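Local coordinates for protein dimethylsulfoniopropionate lyase (Roseovarius nubinhibens, PDB 4B29) that probably cleaves dimethylsulfoniopropionate to release dimethyl sulfide, using a zinc ion bound within a cupin fold, at residues A[101-104]-A[105-108]. Residues are numbered along the deposited sequence; the frame is centred on the assembly and turned at random.
Sequences SYTE and AEVG
T103 and E106 meet where an extended backbone at Y102 and T103 bends into the short helix 104-107, whose single turn is held by V107 N to T103 O (3.1 Å) and G108 N to E104 O (2.8 Å). T103 sits at the N-cap. Its OG1, placed between its own backbone N and carbonyl carbon (chi1 67°), reaches forward along the chain to accept from E106 N at 3.1 Å. E106 returns the bond: with CG beside its backbone N and the chain extended beyond it, OE1 takes the hydrogen of T103 N at 3.0 Å and a nearly straight 170°. This reciprocal pair is a capping box, in which a helix start uses side chains to satisfy amides that no preceding turn can serve. OE1 of E106 offers T103 N its anti lone pair, and a water bridging S101 O and E106 OE1 donates to the same oxygen at 2.7 Å; with two donors on it and the helix start beside it, the group is probably stabilised as an anion. E106 OE1 also lies at the edge of the Y102 ring, near its plane and 3.5 Å from Y102 CD1, the ring and carboxylate planes being 68° apart. V107 supplies the apolar part, its CG1 packing 3.8 Å from Y102 CB, while M215 of strand 214-215 touches Y102, E106 and V107. The buried Y102 side chain hydrogen-bonds through its hydroxyl to Y145 OH and lies about 7 Å (nearest atoms) from the zinc ion held by H150, E154 and H189. E104 OE1 makes a salt bridge with R109 NH2.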
# COMPACT_ATOMS: atom_id res chain seq x y z
N SER A 101 -12.56 2.74 1.37
CA SER A 101 -12.48 4.15 0.92
C SER A 101 -13.57 4.46 -0.09
O SER A 101 -14.27 5.44 0.07
CB SER A 101 -11.10 4.60 0.36
OG SER A 101 -10.12 4.84 1.36
N TYR A 102 -13.76 3.63 -1.10
CA TYR A 102 -14.65 4.00 -2.20
C TYR A 102 -16.00 3.29 -2.08
O TYR A 102 -16.08 2.23 -1.46
CB TYR A 102 -14.04 3.68 -3.57
CG TYR A 102 -12.71 4.39 -3.77
CD1 TYR A 102 -12.68 5.77 -3.96
CD2 TYR A 102 -11.51 3.68 -3.77
CE1 TYR A 102 -11.46 6.45 -4.13
CE2 TYR A 102 -10.28 4.35 -3.92
CZ TYR A 102 -10.26 5.72 -4.14
OH TYR A 102 -9.04 6.36 -4.32
N THR A 103 -16.97 3.86 -2.75
CA THR A 103 -18.33 3.28 -2.77
C THR A 103 -18.48 2.30 -3.90
O THR A 103 -17.69 2.28 -4.86
CB THR A 103 -19.42 4.35 -2.94
OG1 THR A 103 -19.34 4.96 -4.25
CG2 THR A 103 -19.29 5.41 -1.87
N GLU A 104 -19.54 1.49 -3.80
CA GLU A 104 -19.86 0.56 -4.86
C GLU A 104 -20.12 1.29 -6.18
O GLU A 104 -19.71 0.82 -7.25
CB GLU A 104 -21.04 -0.34 -4.46
CG GLU A 104 -21.19 -1.53 -5.41
CD GLU A 104 -22.45 -2.36 -5.16
OE1 GLU A 104 -23.03 -2.29 -4.06
OE2 GLU A 104 -22.84 -3.09 -6.09
N ALA A 105 -20.77 2.45 -6.12
CA ALA A 105 -21.04 3.26 -7.31
C ALA A 105 -19.75 3.69 -8.00
O ALA A 105 -19.66 3.75 -9.23
CB ALA A 105 -21.87 4.49 -6.93
N GLU A 106 -18.74 4.01 -7.19
CA GLU A 106 -17.46 4.49 -7.72
C GLU A 106 -16.62 3.40 -8.36
O GLU A 106 -16.06 3.62 -9.43
CB GLU A 106 -16.65 5.14 -6.60
CG GLU A 106 -17.10 6.52 -6.28
CD GLU A 106 -16.34 7.14 -5.14
OE1 GLU A 106 -16.12 6.45 -4.10
OE2 GLU A 106 -15.98 8.33 -5.29
N VAL A 107 -16.54 2.23 -7.74
CA VAL A 107 -15.60 1.19 -8.21
C VAL A 107 -16.19 -0.19 -8.53
O VAL A 107 -15.52 -1.01 -9.12
CB VAL A 107 -14.43 0.97 -7.21
CG1 VAL A 107 -13.60 2.23 -7.08
CG2 VAL A 107 -14.92 0.48 -5.87
N GLY A 108 -17.41 -0.44 -8.08
CA GLY A 108 -18.07 -1.72 -8.34
C GLY A 108 -17.80 -2.74 -7.26
O GLY A 108 -16.73 -2.73 -6.59
O HOH W 1 -16.00 7.63 -1.62